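Acyl-CoA dehydrogenase (Bacillus subtilis, PDB 5LNX) catalyses the FAD-dependent oxidation of saturated acyl-CoA thioesters to their 2,3-dehydroacyl-CoA products, passing the electrons to an acceptor. Local coordinates at residues D[69-74]-D[83-88]; D[243-248]-D[295-300]. One frame throughout, in Å; residues are numbered along the deposited sequence.

Contact 1 of 2, residues D[69-74]-D[83-88]; sequences LAIHEI and VILSVH
Ile71 and Ile74 of residues 69-74 meet Ser86 and Leu85 of residues 83-88 across a helical hairpin in the N-terminal domain, the all-helical first part of the acyl-CoA dehydrogenase fold. Helices 64-77 and 79-90 follow each other almost without a connection and run back nearly antiparallel, at 161°, with their local axes 9.8 Å apart. No hydrogen bond crosses between the segments; the contact is van der Waals packing of aliphatic groups, with one serine side chain among them.

Ile71 can be followed from CB to its tip. Its CB already points at the opposite helix. From there CG2 turns off beside the carbonyl carbon and packs against the backbone oxygen of Gly243, in a third helix. CG1, placed opposite the carbonyl carbon (chi1 -65°), passes Leu85 at a loose 4.5 Å from CD2. The chain then continues fully extended (chi2 -176°), which carries CD1 across to 3.6 Å from Ser86 CB and 3.4 Å from Ser86 OG. The serine hydroxyl thus packs against a methyl group, while the backbone oxygen of Ser86 accepts a hydrogen bond from Ser90 OG one turn on. The Ser86 side chain is about 9 Å from a bound FAD, which puts this end of the contact near the flavin cofactor.

One turn further along, Ile74 comes at Leu85 crosswise, the two side chains at roughly a right angle. Met43 of helix 37-45 touches both of them, and Val14 and Ile22 of helix 9-32 cover Ile74 as well. At the crossing itself, a single pair of methyl groups meets: Ile74 CD1 lies 3.5 Å from Leu85 CD2.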
ATOM      1  N   LEU D  69      11.698   6.160 -26.235  1.00 36.43           N
ATOM      2  CA  LEU D  69      12.580   7.148 -25.611  1.00 37.78           C
ATOM      3  C   LEU D  69      12.086   8.567 -25.827  1.00 36.20           C
ATOM      4  O   LEU D  69      12.029   9.375 -24.900  1.00 41.31           O
ATOM      5  CB  LEU D  69      13.981   6.972 -26.193  1.00 41.48           C
ATOM      6  CG  LEU D  69      15.152   7.845 -25.832  1.00 48.25           C
ATOM      7  CD1 LEU D  69      15.781   7.299 -24.554  1.00 54.45           C
ATOM      8  CD2 LEU D  69      16.155   7.783 -26.967  1.00 50.85           C
ATOM      9  N   ALA D  70      11.710   8.865 -27.058  1.00 34.47           N
ATOM     10  CA  ALA D  70      11.172  10.180 -27.389  1.00 33.75           C
ATOM     11  C   ALA D  70       9.967  10.475 -26.505  1.00 32.71           C
ATOM     12  O   ALA D  70       9.957  11.454 -25.749  1.00 42.14           O
ATOM     13  CB  ALA D  70      10.803  10.262 -28.867  1.00 32.01           C
ATOM     14  N   ILE D  71       8.983   9.581 -26.562  1.00 31.86           N
ATOM     15  CA  ILE D  71       7.723   9.685 -25.774  1.00 30.05           C
ATOM     16  C   ILE D  71       7.964   9.842 -24.272  1.00 28.31           C
ATOM     17  O   ILE D  71       7.286  10.613 -23.592  1.00 27.55           O
ATOM     18  CB  ILE D  71       6.844   8.454 -25.994  1.00 32.46           C
ATOM     19  CG1 ILE D  71       6.397   8.407 -27.463  1.00 36.58           C
ATOM     20  CG2 ILE D  71       5.624   8.478 -25.082  1.00 34.92           C
ATOM     21  CD1 ILE D  71       5.434   7.287 -27.789  1.00 37.24           C
ATOM     22  N   HIS D  72       8.963   9.135 -23.775  1.00 26.75           N
ATOM     23  CA  HIS D  72       9.423   9.288 -22.389  1.00 29.36           C
ATOM     24  C   HIS D  72       9.851  10.724 -22.077  1.00 26.31           C
ATOM     25  O   HIS D  72       9.352  11.362 -21.135  1.00 25.87           O
ATOM     26  CB  HIS D  72      10.604   8.336 -22.118  1.00 30.47           C
ATOM     27  CG  HIS D  72      11.295   8.570 -20.806  1.00 33.01           C
ATOM     28  ND1 HIS D  72      12.548   8.067 -20.529  1.00 32.35           N
ATOM     29  CD2 HIS D  72      10.899   9.228 -19.689  1.00 33.62           C
ATOM     30  CE1 HIS D  72      12.895   8.409 -19.302  1.00 34.74           C
ATOM     31  NE2 HIS D  72      11.913   9.118 -18.773  1.00 33.80           N
ATOM     32  N   GLU D  73      10.789  11.207 -22.879  1.00 24.08           N
ATOM     33  CA  GLU D  73      11.325  12.563 -22.757  1.00 21.65           C
ATOM     34  C   GLU D  73      10.263  13.656 -22.872  1.00 22.31           C
ATOM     35  O   GLU D  73      10.237  14.595 -22.081  1.00 21.24           O
ATOM     36  CB  GLU D  73      12.408  12.782 -23.811  1.00 21.35           C
ATOM     37  CG  GLU D  73      13.707  12.107 -23.431  1.00 22.77           C
ATOM     38  CD  GLU D  73      14.307  12.666 -22.144  1.00 23.85           C
ATOM     39  OE1 GLU D  73      13.952  13.790 -21.668  1.00 22.52           O
ATOM     40  OE2 GLU D  73      15.120  11.919 -21.585  1.00 24.21           O
ATOM     41  N   ILE D  74       9.390  13.524 -23.865  1.00 22.27           N
ATOM     42  CA  ILE D  74       8.336  14.520 -24.114  1.00 22.00           C
ATOM     43  C   ILE D  74       7.353  14.575 -22.956  1.00 22.98           C
ATOM     44  O   ILE D  74       6.805  15.636 -22.637  1.00 23.74           O
ATOM     45  CB  ILE D  74       7.564  14.228 -25.419  1.00 20.67           C
ATOM     46  CG1 ILE D  74       8.435  14.601 -26.629  1.00 22.15           C
ATOM     47  CG2 ILE D  74       6.276  15.021 -25.461  1.00 19.65           C
ATOM     48  CD1 ILE D  74       7.800  14.332 -27.979  1.00 22.74           C
ATOM     49  N   VAL D  83       0.999  11.664 -25.310  1.00 31.96           N
ATOM     50  CA  VAL D  83      -0.025  10.752 -25.794  1.00 33.15           C
ATOM     51  C   VAL D  83      -0.432  11.039 -27.226  1.00 36.03           C
ATOM     52  O   VAL D  83      -0.758  10.108 -27.958  1.00 32.99           O
ATOM     53  CB  VAL D  83      -1.283  10.721 -24.922  1.00 30.85           C
ATOM     54  CG1 VAL D  83      -2.009  12.050 -24.935  1.00 30.01           C
ATOM     55  CG2 VAL D  83      -2.221   9.598 -25.389  1.00 29.33           C
ATOM     56  N   ILE D  84      -0.514  12.324 -27.574  1.00 38.77           N
ATOM     57  CA  ILE D  84      -0.866  12.732 -28.943  1.00 36.52           C
ATOM     58  C   ILE D  84       0.133  12.125 -29.893  1.00 35.61           C
ATOM     59  O   ILE D  84      -0.225  11.555 -30.919  1.00 40.94           O
ATOM     60  CB  ILE D  84      -0.837  14.262 -29.131  1.00 35.50           C
ATOM     61  CG1 ILE D  84      -2.043  14.915 -28.457  1.00 34.33           C
ATOM     62  CG2 ILE D  84      -0.825  14.613 -30.610  1.00 33.88           C
ATOM     63  CD1 ILE D  84      -1.912  16.414 -28.297  1.00 39.75           C
ATOM     64  N   LEU D  85       1.398  12.270 -29.556  1.00 35.87           N
ATOM     65  CA  LEU D  85       2.450  11.635 -30.342  1.00 41.14           C
ATOM     66  C   LEU D  85       2.318  10.108 -30.338  1.00 37.64           C
ATOM     67  O   LEU D  85       2.482   9.449 -31.367  1.00 41.98           O
ATOM     68  CB  LEU D  85       3.836  12.019 -29.821  1.00 40.43           C
ATOM     69  CG  LEU D  85       5.007  11.415 -30.604  1.00 41.55           C
ATOM     70  CD1 LEU D  85       4.852  11.621 -32.097  1.00 39.62           C
ATOM     71  CD2 LEU D  85       6.330  12.004 -30.136  1.00 46.26           C
ATOM     72  N   SER D  86       2.051   9.567 -29.163  1.00 32.61           N
ATOM     73  CA  SER D  86       2.056   8.115 -28.951  1.00 34.59           C
ATOM     74  C   SER D  86       0.956   7.425 -29.773  1.00 30.67           C
ATOM     75  O   SER D  86       1.168   6.364 -30.360  1.00 26.70           O
ATOM     76  CB  SER D  86       1.871   7.788 -27.455  1.00 36.02           C
ATOM     77  OG  SER D  86       2.230   6.447 -27.172  1.00 38.68           O
ATOM     78  N   VAL D  87      -0.237   8.003 -29.714  1.00 27.16           N
ATOM     79  CA  VAL D  87      -1.375   7.502 -30.457  1.00 27.94           C
ATOM     80  C   VAL D  87      -1.073   7.625 -31.946  1.00 28.32           C
ATOM     81  O   VAL D  87      -1.198   6.655 -32.700  1.00 31.54           O
ATOM     82  CB  VAL D  87      -2.672   8.257 -30.093  1.00 25.44           C
ATOM     83  CG1 VAL D  87      -3.738   8.051 -31.152  1.00 25.32           C
ATOM     84  CG2 VAL D  87      -3.191   7.780 -28.739  1.00 24.16           C
ATOM     85  N   HIS D  88      -0.671   8.824 -32.350  1.00 28.08           N
ATOM     86  CA  HIS D  88      -0.417   9.141 -33.768  1.00 27.11           C
ATOM     87  C   HIS D  88       0.363   8.028 -34.424  1.00 26.10           C
ATOM     88  O   HIS D  88      -0.016   7.517 -35.479  1.00 25.92           O
ATOM     89  CB  HIS D  88       0.329  10.483 -33.892  1.00 27.27           C
ATOM     90  CG  HIS D  88       1.013  10.700 -35.205  1.00 27.80           C
ATOM     91  ND1 HIS D  88       0.439  11.406 -36.234  1.00 29.81           N
ATOM     92  CD2 HIS D  88       2.257  10.365 -35.633  1.00 30.19           C
ATOM     93  CE1 HIS D  88       1.270  11.452 -37.263  1.00 31.96           C
ATOM     94  NE2 HIS D  88       2.387  10.835 -36.919  1.00 32.55           N
TER

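Contact 2 of 2, residues D[243-248]-D[295-300]; sequences GIAAQA and HLVYHA
Within the C-terminal helical domain, two long helices, 229-265 and 277-305, come together where Val297 is set against Ala245 and Ala246. The backbones approach closely here, with Ala246 CA 6.4 Å from Val297 CA, consistent with the small alanines at this level; Ile242 of the same helix also touches Val297. Val297 points toward the alanines and divides its two methyl groups between them, contributing about half of the 110 Å² buried between the segments. CG2, lying opposite its own carbonyl carbon, rests 3.8 Å from Ala245 CB. It also leans over the peptide joining the two alanines, 4.1 Å from Ala246 N. CG1 is turned opposite the backbone nitrogen (chi1 171°) and reaches Ala246 CB at 4.2 Å. On its own helix, CG1 also sits 4.3 Å above the plane of the Tyr298 ring, over the ring centre.

This is the packing of the helical bundle that forms the C-terminal part of acyl-CoA dehydrogenases, and the neighbouring helices fill in around the three residues. Ala317 of helix 311-326 touches Ala245, whereas Ile68 of the N-terminal domain packs on both Ala246 and Val297. Gln247, on another side of helix 229-265, gives its OE1 to a hydrogen bond with the hydroxyl of Tyr360, a residue of the FAD pocket. The helix of Val297 is at the same time part of the subunit interface: the rings of His295 and His299 meet those of His299 and His295 of the second subunit, and Leu296 packs on His295 of that subunit.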
ATOM      1  N   GLY D 243       4.339   2.698 -24.755  1.00 29.30           N
ATOM      2  CA  GLY D 243       4.255   4.152 -24.878  1.00 26.86           C
ATOM      3  C   GLY D 243       3.505   4.785 -23.737  1.00 23.95           C
ATOM      4  O   GLY D 243       3.957   5.763 -23.139  1.00 29.19           O
ATOM      5  N   ILE D 244       2.361   4.230 -23.391  1.00 25.58           N
ATOM      6  CA  ILE D 244       1.594   4.761 -22.219  1.00 25.62           C
ATOM      7  C   ILE D 244       2.409   4.635 -20.929  1.00 25.14           C
ATOM      8  O   ILE D 244       2.340   5.497 -20.062  1.00 25.36           O
ATOM      9  CB  ILE D 244       0.281   4.023 -22.005  1.00 24.21           C
ATOM     10  CG1 ILE D 244      -0.634   4.203 -23.217  1.00 26.93           C
ATOM     11  CG2 ILE D 244      -0.413   4.516 -20.750  1.00 23.60           C
ATOM     12  CD1 ILE D 244      -0.952   5.647 -23.557  1.00 29.48           C
ATOM     13  N   ALA D 245       3.222   3.588 -20.859  1.00 24.66           N
ATOM     14  CA  ALA D 245       4.063   3.330 -19.707  1.00 28.43           C
ATOM     15  C   ALA D 245       5.174   4.388 -19.616  1.00 31.78           C
ATOM     16  O   ALA D 245       5.469   4.924 -18.539  1.00 27.72           O
ATOM     17  CB  ALA D 245       4.680   1.946 -19.811  1.00 28.00           C
ATOM     18  N   ALA D 246       5.803   4.618 -20.766  1.00 33.13           N
ATOM     19  CA  ALA D 246       6.764   5.701 -20.970  1.00 34.24           C
ATOM     20  C   ALA D 246       6.184   7.072 -20.633  1.00 36.73           C
ATOM     21  O   ALA D 246       6.870   7.940 -20.087  1.00 50.09           O
ATOM     22  CB  ALA D 246       7.251   5.685 -22.414  1.00 34.96           C
ATOM     23  N   GLN D 247       4.921   7.274 -20.969  1.00 38.56           N
ATOM     24  CA  GLN D 247       4.203   8.494 -20.568  1.00 37.78           C
ATOM     25  C   GLN D 247       4.145   8.589 -19.054  1.00 35.44           C
ATOM     26  O   GLN D 247       4.505   9.616 -18.468  1.00 36.60           O
ATOM     27  CB  GLN D 247       2.778   8.511 -21.130  1.00 38.25           C
ATOM     28  CG  GLN D 247       2.042   9.826 -20.936  1.00 39.28           C
ATOM     29  CD  GLN D 247       0.540   9.727 -21.197  1.00 41.40           C
ATOM     30  OE1 GLN D 247      -0.006   8.641 -21.410  1.00 40.60           O
ATOM     31  NE2 GLN D 247      -0.133  10.876 -21.187  1.00 38.75           N
ATOM     32  N   ALA D 248       3.725   7.489 -18.433  1.00 33.56           N
ATOM     33  CA  ALA D 248       3.623   7.398 -16.959  1.00 34.16           C
ATOM     34  C   ALA D 248       4.976   7.613 -16.263  1.00 34.45           C
ATOM     35  O   ALA D 248       5.041   8.112 -15.142  1.00 31.51           O
ATOM     36  CB  ALA D 248       3.071   6.045 -16.558  1.00 37.09           C
ATOM     37  N   HIS D 295      13.096   0.334 -16.291  1.00 27.95           N
ATOM     38  CA  HIS D 295      13.639  -0.932 -16.847  1.00 27.12           C
ATOM     39  C   HIS D 295      12.542  -1.814 -17.434  1.00 27.31           C
ATOM     40  O   HIS D 295      12.755  -2.529 -18.412  1.00 25.71           O
ATOM     41  CB  HIS D 295      14.348  -1.766 -15.771  1.00 24.30           C
ATOM     42  CG  HIS D 295      15.459  -1.064 -15.063  1.00 23.28           C
ATOM     43  ND1 HIS D 295      16.285  -0.141 -15.659  1.00 24.14           N
ATOM     44  CD2 HIS D 295      15.861  -1.156 -13.776  1.00 23.85           C
ATOM     45  CE1 HIS D 295      17.134   0.322 -14.759  1.00 25.07           C
ATOM     46  NE2 HIS D 295      16.901  -0.285 -13.610  1.00 23.59           N
ATOM     47  N   LEU D 296      11.380  -1.785 -16.803  1.00 27.95           N
ATOM     48  CA  LEU D 296      10.210  -2.494 -17.331  1.00 30.69           C
ATOM     49  C   LEU D 296       9.873  -1.979 -18.727  1.00 31.98           C
ATOM     50  O   LEU D 296       9.650  -2.765 -19.645  1.00 35.66           O
ATOM     51  CB  LEU D 296       8.990  -2.294 -16.432  1.00 29.84           C
ATOM     52  CG  LEU D 296       8.979  -3.038 -15.109  1.00 31.19           C
ATOM     53  CD1 LEU D 296       7.746  -2.632 -14.324  1.00 32.16           C
ATOM     54  CD2 LEU D 296       8.999  -4.538 -15.303  1.00 30.01           C
ATOM     55  N   VAL D 297       9.858  -0.654 -18.850  1.00 28.40           N
ATOM     56  CA  VAL D 297       9.534   0.029 -20.101  1.00 30.71           C
ATOM     57  C   VAL D 297      10.516  -0.322 -21.213  1.00 31.72           C
ATOM     58  O   VAL D 297      10.133  -0.814 -22.271  1.00 34.46           O
ATOM     59  CB  VAL D 297       9.542   1.568 -19.929  1.00 28.07           C
ATOM     60  CG1 VAL D 297       9.416   2.271 -21.278  1.00 28.31           C
ATOM     61  CG2 VAL D 297       8.422   2.012 -19.004  1.00 24.66           C
ATOM     62  N   TYR D 298      11.789  -0.071 -20.953  1.00 33.47           N
ATOM     63  CA  TYR D 298      12.835  -0.218 -21.978  1.00 33.27           C
ATOM     64  C   TYR D 298      13.169  -1.650 -22.365  1.00 31.56           C
ATOM     65  O   TYR D 298      13.564  -1.897 -23.498  1.00 34.55           O
ATOM     66  CB  TYR D 298      14.097   0.558 -21.573  1.00 33.44           C
ATOM     67  CG  TYR D 298      13.863   2.040 -21.744  1.00 36.83           C
ATOM     68  CD1 TYR D 298      13.712   2.592 -23.018  1.00 40.96           C
ATOM     69  CD2 TYR D 298      13.684   2.873 -20.640  1.00 37.69           C
ATOM     70  CE1 TYR D 298      13.405   3.937 -23.193  1.00 46.89           C
ATOM     71  CE2 TYR D 298      13.390   4.214 -20.798  1.00 39.80           C
ATOM     72  CZ  TYR D 298      13.253   4.745 -22.073  1.00 44.82           C
ATOM     73  OH  TYR D 298      13.010   6.078 -22.246  1.00 39.54           O
ATOM     74  N   HIS D 299      13.027  -2.577 -21.428  1.00 30.57           N
ATOM     75  CA  HIS D 299      13.197  -3.993 -21.735  1.00 34.37           C
ATOM     76  C   HIS D 299      12.023  -4.508 -22.593  1.00 33.58           C
ATOM     77  O   HIS D 299      12.205  -5.311 -23.514  1.00 32.73           O
ATOM     78  CB  HIS D 299      13.317  -4.826 -20.459  1.00 38.55           C
ATOM     79  CG  HIS D 299      13.354  -6.301 -20.705  1.00 42.51           C
ATOM     80  ND1 HIS D 299      14.326  -6.898 -21.476  1.00 49.31           N
ATOM     81  CD2 HIS D 299      12.535  -7.299 -20.294  1.00 49.48           C
ATOM     82  CE1 HIS D 299      14.110  -8.201 -21.527  1.00 53.28           C
ATOM     83  NE2 HIS D 299      13.031  -8.472 -20.815  1.00 53.82           N
ATOM     84  N   ALA D 300      10.824  -4.042 -22.264  1.00 31.08           N
ATOM     85  CA  ALA D 300       9.624  -4.317 -23.060  1.00 30.94           C
ATOM     86  C   ALA D 300       9.790  -3.839 -24.502  1.00 33.07           C
ATOM     87  O   ALA D 300       9.385  -4.522 -25.454  1.00 39.31           O
ATOM     88  CB  ALA D 300       8.412  -3.653 -22.432  1.00 29.57           C
TER

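From the N terminus, the chain first closes contact 1, a short return over eight mostly helical residues that folds the N-terminal domain hairpin. It then passes through the strand-rich middle domain before contact 2 opens on helix 229-265 and closes after 46 intervening residues on helix 277-305, within the C-terminal domain. The two loops thus stand in series, neither nested nor crossed. Their centres are nonetheless only 11 Å apart, and the helices meet directly: His72 ND1 and Tyr298 OH lie 2.7 Å apart in a probable hydrogen bond, while Ser86 OG packs 3.8 Å from Gly243 CA. Each contact ties helices within its own domain; these links join the two domains.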